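Local structure of carboxyl esterase NP (Bacillus subtilis, 4CCW) at residues Ile96-Ala108 and Ser210-Tyr222. The protein catalyses the hydrolysis of carboxylic esters to an alcohol and a carboxylate, as a carboxylesterase of the alpha/beta hydrolase superfamily. Numbering follows the deposited sequence.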
ATOM      1  N   ILE A  96       2.657 -13.007  -7.975  1.00 38.02           N
ATOM      2  CA  ILE A  96       3.739 -13.555  -8.819  1.00 39.54           C
ATOM      3  C   ILE A  96       3.814 -12.841 -10.176  1.00 40.00           C
ATOM      4  O   ILE A  96       2.976 -13.070 -11.050  1.00 40.59           O
ATOM      5  CB  ILE A  96       3.634 -15.099  -9.002  1.00 42.15           C
ATOM      6  CG1 ILE A  96       3.428 -15.808  -7.655  1.00 42.56           C
ATOM      7  CG2 ILE A  96       4.876 -15.650  -9.693  1.00 43.00           C
ATOM      8  CD1 ILE A  96       3.267 -17.313  -7.766  1.00 45.88           C
ATOM      9  N   PRO A  97       4.822 -11.968 -10.354  1.00 40.38           N
ATOM     10  CA  PRO A  97       4.895 -11.160 -11.570  1.00 40.76           C
ATOM     11  C   PRO A  97       5.324 -11.962 -12.789  1.00 43.36           C
ATOM     12  O   PRO A  97       6.216 -12.803 -12.696  1.00 44.67           O
ATOM     13  CB  PRO A  97       5.943 -10.100 -11.230  1.00 39.82           C
ATOM     14  CG  PRO A  97       6.803 -10.733 -10.196  1.00 40.70           C
ATOM     15  CD  PRO A  97       5.926 -11.675  -9.421  1.00 40.23           C
ATOM     16  N   GLU A  98       4.667 -11.700 -13.914  1.00 44.87           N
ATOM     17  CA  GLU A  98       5.084 -12.236 -15.206  1.00 47.58           C
ATOM     18  C   GLU A  98       5.113 -11.117 -16.226  1.00 47.38           C
ATOM     19  O   GLU A  98       4.175 -10.312 -16.292  1.00 47.53           O
ATOM     20  CB  GLU A  98       4.121 -13.316 -15.694  1.00 48.78           C
ATOM     21  CG  GLU A  98       4.086 -14.582 -14.858  1.00 50.64           C
ATOM     22  CD  GLU A  98       3.179 -15.635 -15.464  1.00 52.65           C
ATOM     23  OE1 GLU A  98       3.571 -16.255 -16.477  1.00 55.11           O
ATOM     24  OE2 GLU A  98       2.072 -15.847 -14.929  1.00 52.95           O
ATOM     25  N   ASN A  99       6.180 -11.086 -17.025  1.00 47.72           N
ATOM     26  CA  ASN A  99       6.365 -10.100 -18.097  1.00 48.76           C
ATOM     27  C   ASN A  99       6.009  -8.668 -17.692  1.00 45.93           C
ATOM     28  O   ASN A  99       5.239  -7.983 -18.369  1.00 46.28           O
ATOM     29  CB  ASN A  99       5.633 -10.535 -19.377  1.00 51.87           C
ATOM     30  CG  ASN A  99       6.234 -11.786 -19.999  1.00 54.98           C
ATOM     31  OD1 ASN A  99       7.441 -12.028 -19.902  1.00 56.94           O
ATOM     32  ND2 ASN A  99       5.393 -12.589 -20.648  1.00 56.97           N
ATOM     33  N   LEU A 100       6.586  -8.229 -16.578  1.00 47.22           N
ATOM     34  CA  LEU A 100       6.262  -6.929 -15.986  1.00 44.27           C
ATOM     35  C   LEU A 100       7.377  -5.911 -16.227  1.00 43.32           C
ATOM     36  O   LEU A 100       8.454  -5.999 -15.625  1.00 42.64           O
ATOM     37  CB  LEU A 100       5.992  -7.098 -14.483  1.00 43.31           C
ATOM     38  CG  LEU A 100       5.700  -5.892 -13.584  1.00 41.72           C
ATOM     39  CD1 LEU A 100       4.318  -5.312 -13.842  1.00 41.16           C
ATOM     40  CD2 LEU A 100       5.829  -6.308 -12.132  1.00 41.06           C
ATOM     41  N   SER A 101       7.108  -4.942 -17.103  1.00 42.18           N
ATOM     42  CA  SER A 101       8.088  -3.891 -17.409  1.00 41.20           C
ATOM     43  C   SER A 101       8.236  -2.846 -16.305  1.00 38.53           C
ATOM     44  O   SER A 101       9.311  -2.272 -16.139  1.00 37.68           O
ATOM     45  CB  SER A 101       7.764  -3.196 -18.728  1.00 42.88           C
ATOM     46  OG  SER A 101       8.869  -2.407 -19.142  1.00 44.65           O
ATOM     47  N   GLY A 102       7.144  -2.595 -15.584  1.00 36.60           N
ATOM     48  CA  GLY A 102       7.137  -1.659 -14.457  1.00 33.62           C
ATOM     49  C   GLY A 102       6.694  -0.242 -14.778  1.00 31.78           C
ATOM     50  O   GLY A 102       6.869   0.671 -13.954  1.00 30.34           O
ATOM     51  N   THR A 103       6.128  -0.024 -15.966  1.00 31.81           N
ATOM     52  CA  THR A 103       5.650   1.323 -16.286  1.00 30.38           C
ATOM     53  C   THR A 103       4.397   1.634 -15.494  1.00 29.53           C
ATOM     54  O   THR A 103       3.724   0.731 -14.991  1.00 29.07           O
ATOM     55  CB  THR A 103       5.349   1.542 -17.779  1.00 31.85           C
ATOM     56  OG1 THR A 103       4.184   0.800 -18.161  1.00 32.64           O
ATOM     57  CG2 THR A 103       6.542   1.158 -18.638  1.00 32.12           C
ATOM     58  N   ARG A 104       4.081   2.922 -15.406  1.00 28.02           N
ATOM     59  CA  ARG A 104       2.880   3.348 -14.718  1.00 27.46           C
ATOM     60  C   ARG A 104       1.633   2.897 -15.493  1.00 28.32           C
ATOM     61  O   ARG A 104       0.606   2.596 -14.906  1.00 28.34           O
ATOM     62  CB  ARG A 104       2.911   4.858 -14.520  1.00 26.60           C
ATOM     63  CG  ARG A 104       4.098   5.293 -13.662  1.00 25.66           C
ATOM     64  CD  ARG A 104       3.942   6.727 -13.168  1.00 24.72           C
ATOM     65  NE  ARG A 104       4.084   7.716 -14.234  1.00 24.91           N
ATOM     66  CZ  ARG A 104       5.253   8.129 -14.728  1.00 25.23           C
ATOM     67  NH1 ARG A 104       6.413   7.628 -14.264  1.00 24.43           N
ATOM     68  NH2 ARG A 104       5.263   9.035 -15.698  1.00 25.55           N
ATOM     69  N   THR A 105       1.741   2.833 -16.808  1.00 29.93           N
ATOM     70  CA  THR A 105       0.650   2.291 -17.623  1.00 31.37           C
ATOM     71  C   THR A 105       0.390   0.815 -17.278  1.00 31.69           C
ATOM     72  O   THR A 105      -0.752   0.421 -17.031  1.00 31.63           O
ATOM     73  CB  THR A 105       0.937   2.474 -19.122  1.00 33.26           C
ATOM     74  OG1 THR A 105       0.999   3.876 -19.416  1.00 34.12           O
ATOM     75  CG2 THR A 105      -0.161   1.845 -19.972  1.00 34.47           C
ATOM     76  N   ASP A 106       1.459   0.017 -17.237  1.00 32.21           N
ATOM     77  CA  ASP A 106       1.369  -1.409 -16.899  1.00 33.12           C
ATOM     78  C   ASP A 106       0.688  -1.623 -15.557  1.00 32.23           C
ATOM     79  O   ASP A 106      -0.229  -2.428 -15.449  1.00 32.54           O
ATOM     80  CB  ASP A 106       2.762  -2.055 -16.871  1.00 34.16           C
ATOM     81  CG  ASP A 106       3.357  -2.247 -18.258  1.00 36.48           C
ATOM     82  OD1 ASP A 106       2.601  -2.337 -19.246  1.00 37.35           O
ATOM     83  OD2 ASP A 106       4.599  -2.306 -18.361  1.00 37.80           O
ATOM     84  N   TYR A 107       1.139  -0.896 -14.534  1.00 30.43           N
ATOM     85  CA  TYR A 107       0.562  -1.033 -13.206  1.00 30.16           C
ATOM     86  C   TYR A 107      -0.932  -0.678 -13.139  1.00 29.61           C
ATOM     87  O   TYR A 107      -1.689  -1.357 -12.458  1.00 30.08           O
ATOM     88  CB  TYR A 107       1.377  -0.236 -12.181  1.00 29.26           C
ATOM     89  CG  TYR A 107       2.723  -0.864 -11.805  1.00 29.93           C
ATOM     90  CD1 TYR A 107       2.798  -2.164 -11.292  1.00 30.55           C
ATOM     91  CD2 TYR A 107       3.911  -0.134 -11.915  1.00 29.93           C
ATOM     92  CE1 TYR A 107       4.025  -2.721 -10.920  1.00 30.94           C
ATOM     93  CE2 TYR A 107       5.137  -0.679 -11.548  1.00 30.23           C
ATOM     94  CZ  TYR A 107       5.192  -1.967 -11.049  1.00 30.63           C
ATOM     95  OH  TYR A 107       6.418  -2.501 -10.687  1.00 31.35           O
ATOM     96  N   ALA A 108      -1.359   0.377 -13.834  1.00 29.75           N
ATOM     97  CA  ALA A 108      -2.787   0.708 -13.880  1.00 29.75           C
ATOM     98  C   ALA A 108      -3.603  -0.392 -14.578  1.00 31.11           C
ATOM     99  O   ALA A 108      -4.702  -0.731 -14.130  1.00 31.20           O
ATOM    100  CB  ALA A 108      -3.028   2.059 -14.538  1.00 29.76           C
ATOM    101  N   SER A 210      11.754 -13.171  -7.661  1.00 82.65           N
ATOM    102  CA  SER A 210      11.493 -12.264  -8.774  1.00 86.27           C
ATOM    103  C   SER A 210      12.390 -11.032  -8.710  1.00 79.65           C
ATOM    104  O   SER A 210      12.538 -10.421  -7.648  1.00 71.37           O
ATOM    105  CB  SER A 210      10.020 -11.846  -8.792  1.00 87.41           C
ATOM    106  OG  SER A 210       9.722 -10.939  -7.741  1.00 78.60           O
ATOM    107  N   ARG A 211      12.996 -10.685  -9.844  1.00 85.53           N
ATOM    108  CA  ARG A 211      13.852  -9.505  -9.921  1.00 81.52           C
ATOM    109  C   ARG A 211      13.016  -8.245 -10.085  1.00 76.18           C
ATOM    110  O   ARG A 211      12.204  -8.135 -11.008  1.00 81.08           O
ATOM    111  CB  ARG A 211      14.874  -9.622 -11.057  1.00 91.49           C
ATOM    112  CG  ARG A 211      16.023  -8.628 -10.945  1.00 89.91           C
ATOM    113  CD  ARG A 211      16.879  -8.600 -12.201  1.00101.84           C
ATOM    114  NE  ARG A 211      16.262  -7.819 -13.273  1.00102.37           N
ATOM    115  CZ  ARG A 211      16.467  -6.519 -13.474  1.00 97.71           C
ATOM    116  NH1 ARG A 211      17.276  -5.832 -12.677  1.00 93.64           N
ATOM    117  NH2 ARG A 211      15.859  -5.900 -14.478  1.00 98.94           N
ATOM    118  N   ASN A 212      13.225  -7.305  -9.169  1.00 68.61           N
ATOM    119  CA  ASN A 212      12.553  -6.008  -9.187  1.00 64.16           C
ATOM    120  C   ASN A 212      12.979  -5.149 -10.381  1.00 65.55           C
ATOM    121  O   ASN A 212      14.173  -5.083 -10.698  1.00 67.54           O
ATOM    122  CB  ASN A 212      12.805  -5.260  -7.866  1.00 59.99           C
ATOM    123  CG  ASN A 212      14.210  -5.487  -7.308  1.00 61.16           C
ATOM    124  OD1 ASN A 212      14.755  -6.592  -7.374  1.00 64.65           O
ATOM    125  ND2 ASN A 212      14.792  -4.439  -6.736  1.00 60.80           N
ATOM    126  N   PRO A 213      12.007  -4.494 -11.056  1.00 65.52           N
ATOM    127  CA  PRO A 213      12.361  -3.651 -12.196  1.00 66.70           C
ATOM    128  C   PRO A 213      13.218  -2.479 -11.745  1.00 61.23           C
ATOM    129  O   PRO A 213      12.896  -1.831 -10.745  1.00 57.71           O
ATOM    130  CB  PRO A 213      11.001  -3.141 -12.701  1.00 69.02           C
ATOM    131  CG  PRO A 213       9.996  -4.095 -12.150  1.00 72.19           C
ATOM    132  CD  PRO A 213      10.552  -4.504 -10.820  1.00 66.74           C
ATOM    133  N   ASN A 214      14.306  -2.229 -12.469  1.00 63.18           N
ATOM    134  CA  ASN A 214      15.173  -1.085 -12.196  1.00 60.40           C
ATOM    135  C   ASN A 214      14.372   0.213 -12.270  1.00 55.33           C
ATOM    136  O   ASN A 214      13.599   0.397 -13.214  1.00 56.39           O
ATOM    137  CB  ASN A 214      16.341  -1.044 -13.187  1.00 67.51           C
ATOM    138  CG  ASN A 214      17.162  -2.324 -13.190  1.00 75.08           C
ATOM    139  OD1 ASN A 214      17.229  -3.048 -12.191  1.00 73.80           O
ATOM    140  ND2 ASN A 214      17.803  -2.607 -14.321  1.00 84.65           N
ATOM    141  N   PRO A 215      14.528   1.105 -11.267  1.00 51.92           N
ATOM    142  CA  PRO A 215      13.766   2.363 -11.238  1.00 49.66           C
ATOM    143  C   PRO A 215      14.027   3.184 -12.497  1.00 49.26           C
ATOM    144  O   PRO A 215      15.183   3.455 -12.822  1.00 51.35           O
ATOM    145  CB  PRO A 215      14.327   3.094 -10.009  1.00 51.69           C
ATOM    146  CG  PRO A 215      14.958   2.040  -9.171  1.00 53.33           C
ATOM    147  CD  PRO A 215      15.452   0.990 -10.121  1.00 53.94           C
ATOM    148  N   LYS A 216      12.961   3.553 -13.202  1.00 48.22           N
ATOM    149  CA  LYS A 216      13.071   4.287 -14.458  1.00 48.76           C
ATOM    150  C   LYS A 216      12.112   5.472 -14.457  1.00 48.46           C
ATOM    151  O   LYS A 216      11.184   5.522 -13.652  1.00 49.27           O
ATOM    152  CB  LYS A 216      12.772   3.364 -15.649  1.00 52.34           C
ATOM    153  CG  LYS A 216      13.864   2.340 -15.936  1.00 56.06           C
ATOM    154  CD  LYS A 216      13.437   1.341 -16.998  1.00 63.00           C
ATOM    155  CE  LYS A 216      14.561   0.369 -17.314  1.00 69.94           C
ATOM    156  NZ  LYS A 216      14.133  -0.702 -18.258  1.00 80.02           N
ATOM    157  N   ALA A 217      12.322   6.404 -15.382  1.00 31.61           N
ATOM    158  CA  ALA A 217      11.532   7.636 -15.425  1.00 31.27           C
ATOM    159  C   ALA A 217      10.042   7.387 -15.672  1.00 31.43           C
ATOM    160  O   ALA A 217       9.203   8.119 -15.144  1.00 31.92           O
ATOM    161  CB  ALA A 217      12.094   8.600 -16.462  1.00 32.01           C
ATOM    162  N   ASP A 218       9.720   6.344 -16.435  1.00 32.18           N
ATOM    163  CA  ASP A 218       8.315   6.039 -16.762  1.00 31.85           C
ATOM    164  C   ASP A 218       7.643   5.053 -15.791  1.00 30.84           C
ATOM    165  O   ASP A 218       6.540   4.556 -16.053  1.00 30.86           O
ATOM    166  CB  ASP A 218       8.179   5.564 -18.210  1.00 34.70           C
ATOM    167  CG  ASP A 218       9.076   4.381 -18.539  1.00 36.09           C
ATOM    168  OD1 ASP A 218       9.786   3.866 -17.646  1.00 36.02           O
ATOM    169  OD2 ASP A 218       9.066   3.957 -19.712  1.00 38.83           O
ATOM    170  N   GLY A 219       8.307   4.792 -14.666  1.00 28.95           N
ATOM    171  CA  GLY A 219       7.798   3.850 -13.687  1.00 28.01           C
ATOM    172  C   GLY A 219       7.529   4.485 -12.334  1.00 26.16           C
ATOM    173  O   GLY A 219       7.135   5.668 -12.251  1.00 25.34           O
ATOM    174  N   PHE A 220       7.704   3.680 -11.285  1.00 25.64           N
ATOM    175  CA  PHE A 220       7.592   4.135  -9.902  1.00 24.38           C
ATOM    176  C   PHE A 220       8.988   4.081  -9.253  1.00 23.96           C
ATOM    177  O   PHE A 220       9.810   3.215  -9.601  1.00 24.90           O
ATOM    178  CB  PHE A 220       6.600   3.270  -9.100  1.00 24.46           C
ATOM    179  CG  PHE A 220       5.141   3.436  -9.494  1.00 24.69           C
ATOM    180  CD1 PHE A 220       4.628   4.663  -9.922  1.00 24.25           C
ATOM    181  CD2 PHE A 220       4.267   2.353  -9.405  1.00 25.49           C
ATOM    182  CE1 PHE A 220       3.279   4.805 -10.250  1.00 24.60           C
ATOM    183  CE2 PHE A 220       2.930   2.486  -9.741  1.00 25.81           C
ATOM    184  CZ  PHE A 220       2.430   3.716 -10.156  1.00 25.28           C
ATOM    185  N   PRO A 221       9.273   4.997  -8.322  1.00 22.70           N
ATOM    186  CA  PRO A 221       8.379   6.031  -7.793  1.00 21.99           C
ATOM    187  C   PRO A 221       8.202   7.176  -8.773  1.00 21.80           C
ATOM    188  O   PRO A 221       8.953   7.282  -9.747  1.00 22.58           O
ATOM    189  CB  PRO A 221       9.112   6.511  -6.538  1.00 21.34           C
ATOM    190  CG  PRO A 221      10.543   6.289  -6.863  1.00 21.96           C
ATOM    191  CD  PRO A 221      10.570   4.995  -7.617  1.00 22.61           C
ATOM    192  N   TYR A 222       7.202   8.022  -8.513  1.00 21.24           N
ATOM    193  CA  TYR A 222       6.860   9.107  -9.420  1.00 21.39           C
ATOM    194  C   TYR A 222       6.257  10.258  -8.637  1.00 20.79           C
ATOM    195  O   TYR A 222       5.563  10.038  -7.651  1.00 20.93           O
ATOM    196  CB  TYR A 222       5.880   8.616 -10.510  1.00 22.03           C
ATOM    197  CG  TYR A 222       5.468   9.695 -11.505  1.00 22.45           C
ATOM    198  CD1 TYR A 222       6.415  10.289 -12.355  1.00 23.14           C
ATOM    199  CD2 TYR A 222       4.144  10.132 -11.591  1.00 22.56           C
ATOM    200  CE1 TYR A 222       6.057  11.273 -13.263  1.00 23.38           C
ATOM    201  CE2 TYR A 222       3.778  11.115 -12.501  1.00 23.01           C
ATOM    202  CZ  TYR A 222       4.738  11.679 -13.329  1.00 23.45           C
ATOM    203  OH  TYR A 222       4.402  12.669 -14.217  1.00 24.18           O
TER
HETATM  204  O   HOH W   1       8.559   1.070 -11.856  1.00 26.75           O
HETATM  205  O   HOH W   2       2.773  10.501 -16.351  1.00 30.05           O
HETATM  206  O   HOH W   3       7.660  10.555 -16.764  1.00 44.87           O
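The guanidinium of R104 stacks face to face on the ring of Y222, planes at 9°, with CZ almost over the ring centre at 3.5 Å from the centroid. This is a cation-pi stack. The other face of the guanidinium is turned toward the carbonyl oxygen of D218. At its edge NH1 donates two bonds in the guanidinium plane, to A217 O (3.0 Å) and to G219 O (2.9 Å). NH2 donates to two waters. The R104 chain bends at chi3 (-71°), which swings the guanidinium round onto Y222. The Y222 hydroxyl is held by E228. Replacing R104 with a leucine would probably leave the A217 and G219 carbonyls without their shared donor and the Y222 face without its cation.

The R104 backbone N binds D218 O at 3.0 Å, so the type I turn from K216 to G219 is gripped from both backbone and side chain. T103 is the N-cap of helix 104-118, its OG1 accepting from D106 N. In this alpha/beta hydrolase fold the contact joins the start of that helix to the loop between helices 194-205 and 226-230.

F220 packs CE1 against R104 CG at 3.5 Å. Its CE2 meets Y107 CD2, also at 3.5 Å; the two ring planes run almost parallel but are displaced, with little overlap. Both also pack edge-to-face with H134. A water bridges G102 O and F220 N. G219 CA sits 3.3 Å from G102 O, where a side chain on G219 would clash. Farther along, P97 CG rests on S210 CB.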